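Local coordinates for separin (Saccharomyces cerevisiae, PDB 5U1T), which cleaves the MCD1/SCC1 subunit of cohesin as a caspase-like cysteine protease at the onset of anaphase, letting chromosomes segregate, and is held inactive by securin before then, at residues Ile48-Tyr59 with Ile71-Ile81. Sequence-based numbering, arbitrary orientation.
Sequences ITTVDHSLNSIY and INSTVKQHLMI
Tyr59 OH and His78 ND1 lie 2.8 Å apart and form the one hydrogen bond between segments 48-59 and 71-81; either atom could be the donor. The hydroxyl oxygen lies in the plane of the imidazole and ND1 in that of the phenol, so the rings meet rim to rim, their planes inclined at 40°. The other ring nitrogen, NE2, bonds to Glu97 OE1 of helix 91-103, and a bond at each ring nitrogen should limit rotation about chi2. One imidazole face receives Leu55: its CD1 stands 3.5 Å from the ring centroid and 6° off the normal, a well-centred CH-pi contact. Tyr59 is a knob in the hole formed by Ile71, Thr74, Val75 and His78. Thr74 CG2 lies over one face of the phenol, 4.0 Å from its centroid and displaced toward the rim, while Val75 CG2 meets the ring edge, 3.9 Å from Tyr59 CE1. With Thr74 CG2 anti to the backbone N, OG1 is turned beside that N and bonds to His70 O, leaving the methyl for the ring. Farther along, Val51 CG1 and Ile81 CD1 meet tip to tip at 3.6 Å. The segment axes approach to 10.9 Å at 162°, and only four residues separate helix 48-64 from helix 69-87, geometry typical of an antiparallel helical hairpin, here in separase's N-terminal helical domain.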
ATOM      1  N   ILE A  48     -64.926  14.325  -9.811  1.00 67.59           N
ATOM      2  CA  ILE A  48     -63.706  15.133  -9.880  1.00 65.35           C
ATOM      3  C   ILE A  48     -62.628  14.591  -8.951  1.00 63.77           C
ATOM      4  O   ILE A  48     -61.442  14.815  -9.167  1.00 60.18           O
ATOM      5  CB  ILE A  48     -63.985  16.614  -9.530  1.00 58.88           C
ATOM      6  CG1 ILE A  48     -62.777  17.496  -9.857  1.00 57.71           C
ATOM      7  CG2 ILE A  48     -64.364  16.759  -8.071  1.00 55.95           C
ATOM      8  CD1 ILE A  48     -62.569  17.724 -11.327  1.00 60.32           C
ATOM      9  N   THR A  49     -63.052  13.864  -7.922  1.00 62.57           N
ATOM     10  CA  THR A  49     -62.131  13.314  -6.932  1.00 64.62           C
ATOM     11  C   THR A  49     -61.186  12.293  -7.573  1.00 66.94           C
ATOM     12  O   THR A  49     -60.046  12.133  -7.135  1.00 61.65           O
ATOM     13  CB  THR A  49     -62.903  12.674  -5.752  1.00 65.73           C
ATOM     14  OG1 THR A  49     -63.745  11.624  -6.233  1.00 72.28           O
ATOM     15  CG2 THR A  49     -63.784  13.713  -5.066  1.00 59.65           C
ATOM     16  N   THR A  50     -61.656  11.633  -8.627  1.00 64.95           N
ATOM     17  CA  THR A  50     -60.815  10.746  -9.430  1.00 62.95           C
ATOM     18  C   THR A  50     -59.659  11.499 -10.078  1.00 64.45           C
ATOM     19  O   THR A  50     -58.513  11.032 -10.105  1.00 65.52           O
ATOM     20  CB  THR A  50     -61.634  10.069 -10.536  1.00 62.35           C
ATOM     21  OG1 THR A  50     -62.631   9.238  -9.939  1.00 73.58           O
ATOM     22  CG2 THR A  50     -60.751   9.226 -11.420  1.00 77.01           C
ATOM     23  N   VAL A  51     -59.983  12.669 -10.615  1.00 62.23           N
ATOM     24  CA  VAL A  51     -59.013  13.512 -11.296  1.00 59.55           C
ATOM     25  C   VAL A  51     -57.962  13.993 -10.297  1.00 61.49           C
ATOM     26  O   VAL A  51     -56.758  13.975 -10.588  1.00 61.66           O
ATOM     27  CB  VAL A  51     -59.715  14.721 -11.997  1.00 57.49           C
ATOM     28  CG1 VAL A  51     -58.713  15.765 -12.440  1.00 58.25           C
ATOM     29  CG2 VAL A  51     -60.533  14.244 -13.186  1.00 58.18           C
ATOM     30  N   ASP A  52     -58.434  14.405  -9.119  1.00 59.03           N
ATOM     31  CA  ASP A  52     -57.574  14.923  -8.064  1.00 58.92           C
ATOM     32  C   ASP A  52     -56.565  13.878  -7.650  1.00 60.19           C
ATOM     33  O   ASP A  52     -55.391  14.167  -7.400  1.00 59.80           O
ATOM     34  CB  ASP A  52     -58.391  15.321  -6.842  1.00 59.30           C
ATOM     35  CG  ASP A  52     -59.415  16.373  -7.140  1.00 57.93           C
ATOM     36  OD1 ASP A  52     -59.195  17.199  -8.043  1.00 64.43           O
ATOM     37  OD2 ASP A  52     -60.453  16.379  -6.460  1.00 59.85           O
ATOM     38  N   HIS A  53     -57.065  12.658  -7.537  1.00 61.10           N
ATOM     39  CA  HIS A  53     -56.243  11.528  -7.201  1.00 54.81           C
ATOM     40  C   HIS A  53     -55.122  11.400  -8.225  1.00 63.22           C
ATOM     41  O   HIS A  53     -53.937  11.387  -7.861  1.00 60.51           O
ATOM     42  CB  HIS A  53     -57.077  10.262  -7.152  1.00 54.14           C
ATOM     43  CG  HIS A  53     -56.324   9.093  -6.626  1.00 65.32           C
ATOM     44  ND1 HIS A  53     -56.229   8.821  -5.278  1.00 65.06           N
ATOM     45  CD2 HIS A  53     -55.572   8.159  -7.258  1.00 60.99           C
ATOM     46  CE1 HIS A  53     -55.475   7.750  -5.105  1.00 64.24           C
ATOM     47  NE2 HIS A  53     -55.058   7.335  -6.289  1.00 72.58           N
ATOM     48  N   SER A  54     -55.495  11.322  -9.504  1.00 58.61           N
ATOM     49  CA  SER A  54     -54.516  11.289 -10.577  1.00 52.31           C
ATOM     50  C   SER A  54     -53.597  12.491 -10.506  1.00 56.81           C
ATOM     51  O   SER A  54     -52.401  12.358 -10.681  1.00 58.85           O
ATOM     52  CB  SER A  54     -55.200  11.234 -11.925  1.00 49.89           C
ATOM     53  OG  SER A  54     -56.104  10.152 -11.962  1.00 62.25           O
ATOM     54  N   LEU A  55     -54.144  13.662 -10.224  1.00 55.12           N
ATOM     55  CA  LEU A  55     -53.323  14.860 -10.085  1.00 53.29           C
ATOM     56  C   LEU A  55     -52.316  14.775  -8.930  1.00 53.94           C
ATOM     57  O   LEU A  55     -51.120  14.984  -9.116  1.00 55.80           O
ATOM     58  CB  LEU A  55     -54.217  16.086  -9.903  1.00 54.38           C
ATOM     59  CG  LEU A  55     -54.711  16.712 -11.209  1.00 58.50           C
ATOM     60  CD1 LEU A  55     -55.716  17.853 -10.957  1.00 53.10           C
ATOM     61  CD2 LEU A  55     -53.485  17.175 -12.016  1.00 48.10           C
ATOM     62  N   ASN A  56     -52.799  14.489  -7.730  1.00 54.65           N
ATOM     63  CA  ASN A  56     -51.911  14.395  -6.599  1.00 50.48           C
ATOM     64  C   ASN A  56     -50.888  13.268  -6.756  1.00 55.20           C
ATOM     65  O   ASN A  56     -49.761  13.358  -6.277  1.00 53.64           O
ATOM     66  CB  ASN A  56     -52.699  14.173  -5.323  1.00 47.99           C
ATOM     67  CG  ASN A  56     -51.796  13.986  -4.137  1.00 51.35           C
ATOM     68  OD1 ASN A  56     -51.425  12.866  -3.798  1.00 48.62           O
ATOM     69  ND2 ASN A  56     -51.395  15.092  -3.526  1.00 52.23           N
ATOM     70  N   SER A  57     -51.305  12.194  -7.412  1.00 53.10           N
ATOM     71  CA  SER A  57     -50.436  11.071  -7.646  1.00 49.64           C
ATOM     72  C   SER A  57     -49.256  11.506  -8.531  1.00 53.12           C
ATOM     73  O   SER A  57     -48.102  11.210  -8.232  1.00 52.52           O
ATOM     74  CB  SER A  57     -51.240   9.940  -8.266  1.00 51.48           C
ATOM     75  OG  SER A  57     -50.398   8.927  -8.739  1.00 61.51           O
ATOM     76  N   ILE A  58     -49.550  12.260  -9.586  1.00 54.10           N
ATOM     77  CA  ILE A  58     -48.536  12.735 -10.524  1.00 52.27           C
ATOM     78  C   ILE A  58     -47.651  13.842  -9.927  1.00 53.68           C
ATOM     79  O   ILE A  58     -46.431  13.807 -10.085  1.00 52.79           O
ATOM     80  CB  ILE A  58     -49.180  13.258 -11.839  1.00 51.20           C
ATOM     81  CG1 ILE A  58     -50.002  12.160 -12.521  1.00 59.06           C
ATOM     82  CG2 ILE A  58     -48.112  13.702 -12.799  1.00 59.86           C
ATOM     83  CD1 ILE A  58     -51.122  12.687 -13.473  1.00 64.05           C
ATOM     84  N   TYR A  59     -48.258  14.822  -9.260  1.00 52.86           N
ATOM     85  CA  TYR A  59     -47.490  15.897  -8.630  1.00 51.46           C
ATOM     86  C   TYR A  59     -46.482  15.323  -7.633  1.00 53.48           C
ATOM     87  O   TYR A  59     -45.396  15.847  -7.480  1.00 53.18           O
ATOM     88  CB  TYR A  59     -48.403  16.893  -7.904  1.00 51.73           C
ATOM     89  CG  TYR A  59     -49.117  17.927  -8.757  1.00 51.27           C
ATOM     90  CD1 TYR A  59     -48.414  18.826  -9.558  1.00 53.61           C
ATOM     91  CD2 TYR A  59     -50.500  18.039  -8.718  1.00 53.67           C
ATOM     92  CE1 TYR A  59     -49.071  19.772 -10.323  1.00 49.29           C
ATOM     93  CE2 TYR A  59     -51.163  18.979  -9.474  1.00 51.40           C
ATOM     94  CZ  TYR A  59     -50.450  19.844 -10.274  1.00 53.65           C
ATOM     95  OH  TYR A  59     -51.137  20.787 -11.016  1.00 54.95           O
ATOM     96  N   ILE A  71     -43.917  18.967 -14.241  1.00 53.05           N
ATOM     97  CA  ILE A  71     -44.854  19.666 -13.389  1.00 55.16           C
ATOM     98  C   ILE A  71     -45.550  20.759 -14.215  1.00 57.88           C
ATOM     99  O   ILE A  71     -46.757  20.958 -14.114  1.00 57.54           O
ATOM    100  CB  ILE A  71     -44.151  20.253 -12.155  1.00 51.89           C
ATOM    101  CG1 ILE A  71     -43.546  19.137 -11.321  1.00 49.10           C
ATOM    102  CG2 ILE A  71     -45.125  20.984 -11.280  1.00 52.25           C
ATOM    103  CD1 ILE A  71     -42.590  19.636 -10.274  1.00 46.85           C
ATOM    104  N   ASN A  72     -44.788  21.443 -15.063  1.00 56.75           N
ATOM    105  CA  ASN A  72     -45.343  22.511 -15.896  1.00 53.38           C
ATOM    106  C   ASN A  72     -46.459  22.017 -16.791  1.00 56.79           C
ATOM    107  O   ASN A  72     -47.509  22.666 -16.951  1.00 60.15           O
ATOM    108  CB  ASN A  72     -44.264  23.129 -16.786  1.00 47.65           C
ATOM    109  CG  ASN A  72     -43.092  23.660 -16.005  1.00 55.15           C
ATOM    110  OD1 ASN A  72     -42.512  22.968 -15.153  1.00 52.94           O
ATOM    111  ND2 ASN A  72     -42.726  24.901 -16.288  1.00 50.48           N
ATOM    112  N   SER A  73     -46.215  20.873 -17.415  1.00 56.90           N
ATOM    113  CA  SER A  73     -47.145  20.371 -18.393  1.00 56.24           C
ATOM    114  C   SER A  73     -48.394  19.862 -17.671  1.00 58.20           C
ATOM    115  O   SER A  73     -49.500  19.930 -18.220  1.00 62.42           O
ATOM    116  CB  SER A  73     -46.492  19.291 -19.248  1.00 47.00           C
ATOM    117  OG  SER A  73     -46.673  18.036 -18.643  1.00 59.72           O
ATOM    118  N   THR A  74     -48.216  19.412 -16.428  1.00 55.03           N
ATOM    119  CA  THR A  74     -49.319  18.966 -15.564  1.00 54.14           C
ATOM    120  C   THR A  74     -50.170  20.133 -15.039  1.00 57.36           C
ATOM    121  O   THR A  74     -51.399  20.058 -14.992  1.00 56.12           O
ATOM    122  CB  THR A  74     -48.766  18.156 -14.366  1.00 55.06           C
ATOM    123  OG1 THR A  74     -48.198  16.939 -14.850  1.00 64.74           O
ATOM    124  CG2 THR A  74     -49.851  17.821 -13.351  1.00 52.63           C
ATOM    125  N   VAL A  75     -49.499  21.202 -14.627  1.00 55.14           N
ATOM    126  CA  VAL A  75     -50.147  22.426 -14.191  1.00 50.97           C
ATOM    127  C   VAL A  75     -51.018  23.004 -15.310  1.00 58.31           C
ATOM    128  O   VAL A  75     -52.114  23.522 -15.070  1.00 58.08           O
ATOM    129  CB  VAL A  75     -49.082  23.445 -13.730  1.00 50.79           C
ATOM    130  CG1 VAL A  75     -49.573  24.874 -13.821  1.00 47.93           C
ATOM    131  CG2 VAL A  75     -48.631  23.108 -12.317  1.00 52.41           C
ATOM    132  N   LYS A  76     -50.529  22.883 -16.541  1.00 57.35           N
ATOM    133  CA  LYS A  76     -51.231  23.372 -17.713  1.00 57.58           C
ATOM    134  C   LYS A  76     -52.568  22.659 -17.882  1.00 61.35           C
ATOM    135  O   LYS A  76     -53.611  23.293 -18.158  1.00 62.26           O
ATOM    136  CB  LYS A  76     -50.363  23.187 -18.959  1.00 61.34           C
ATOM    137  CG  LYS A  76     -50.680  24.155 -20.074  1.00 56.21           C
ATOM    138  CD  LYS A  76     -50.321  23.575 -21.419  1.00 65.33           C
ATOM    139  CE  LYS A  76     -51.097  24.291 -22.512  1.00 69.58           C
ATOM    140  NZ  LYS A  76     -50.311  24.269 -23.762  1.00 66.14           N
ATOM    141  N   GLN A  77     -52.541  21.345 -17.702  1.00 56.84           N
ATOM    142  CA  GLN A  77     -53.773  20.562 -17.685  1.00 64.75           C
ATOM    143  C   GLN A  77     -54.683  20.990 -16.547  1.00 61.24           C
ATOM    144  O   GLN A  77     -55.908  21.120 -16.706  1.00 61.27           O
ATOM    145  CB  GLN A  77     -53.455  19.076 -17.566  1.00 62.67           C
ATOM    146  CG  GLN A  77     -52.971  18.480 -18.864  1.00 65.62           C
ATOM    147  CD  GLN A  77     -52.336  17.139 -18.676  1.00 68.23           C
ATOM    148  OE1 GLN A  77     -51.991  16.478 -19.653  1.00 86.60           O
ATOM    149  NE2 GLN A  77     -52.158  16.718 -17.420  1.00 67.93           N
ATOM    150  N   HIS A  78     -54.065  21.220 -15.398  1.00 52.19           N
ATOM    151  CA  HIS A  78     -54.801  21.561 -14.197  1.00 59.87           C
ATOM    152  C   HIS A  78     -55.501  22.925 -14.367  1.00 63.94           C
ATOM    153  O   HIS A  78     -56.660  23.099 -13.960  1.00 58.73           O
ATOM    154  CB  HIS A  78     -53.849  21.550 -13.002  1.00 51.47           C
ATOM    155  CG  HIS A  78     -54.528  21.405 -11.675  1.00 52.95           C
ATOM    156  ND1 HIS A  78     -53.843  21.117 -10.522  1.00 53.03           N
ATOM    157  CD2 HIS A  78     -55.830  21.527 -11.328  1.00 53.73           C
ATOM    158  CE1 HIS A  78     -54.692  21.054  -9.509  1.00 50.34           C
ATOM    159  NE2 HIS A  78     -55.900  21.306  -9.971  1.00 58.27           N
ATOM    160  N   LEU A  79     -54.789  23.877 -14.978  1.00 60.62           N
ATOM    161  CA  LEU A  79     -55.329  25.208 -15.255  1.00 58.18           C
ATOM    162  C   LEU A  79     -56.532  25.112 -16.169  1.00 61.02           C
ATOM    163  O   LEU A  79     -57.501  25.835 -15.994  1.00 63.51           O
ATOM    164  CB  LEU A  79     -54.281  26.106 -15.893  1.00 52.84           C
ATOM    165  CG  LEU A  79     -53.206  26.659 -14.974  1.00 51.25           C
ATOM    166  CD1 LEU A  79     -52.311  27.618 -15.736  1.00 52.01           C
ATOM    167  CD2 LEU A  79     -53.826  27.320 -13.764  1.00 43.57           C
ATOM    168  N   MET A  80     -56.465  24.199 -17.130  1.00 58.66           N
ATOM    169  CA  MET A  80     -57.574  23.980 -18.032  1.00 59.76           C
ATOM    170  C   MET A  80     -58.760  23.378 -17.289  1.00 60.26           C
ATOM    171  O   MET A  80     -59.904  23.679 -17.598  1.00 64.69           O
ATOM    172  CB  MET A  80     -57.161  23.084 -19.201  1.00 60.34           C
ATOM    173  CG  MET A  80     -58.142  23.119 -20.389  1.00 73.62           C
ATOM    174  SD  MET A  80     -58.569  24.793 -20.974  1.00 71.86           S
ATOM    175  CE  MET A  80     -59.735  24.458 -22.305  1.00 80.53           C
ATOM    176  N   ILE A  81     -58.488  22.534 -16.302  1.00 64.68           N
ATOM    177  CA  ILE A  81     -59.547  21.946 -15.474  1.00 62.89           C
ATOM    178  C   ILE A  81     -60.300  23.017 -14.693  1.00 61.09           C
ATOM    179  O   ILE A  81     -61.534  23.000 -14.613  1.00 58.60           O
ATOM    180  CB  ILE A  81     -58.967  20.909 -14.499  1.00 54.27           C
ATOM    181  CG1 ILE A  81     -58.518  19.675 -15.287  1.00 51.83           C
ATOM    182  CG2 ILE A  81     -59.982  20.559 -13.410  1.00 50.46           C
ATOM    183  CD1 ILE A  81     -57.914  18.610 -14.463  1.00 51.73           C
TER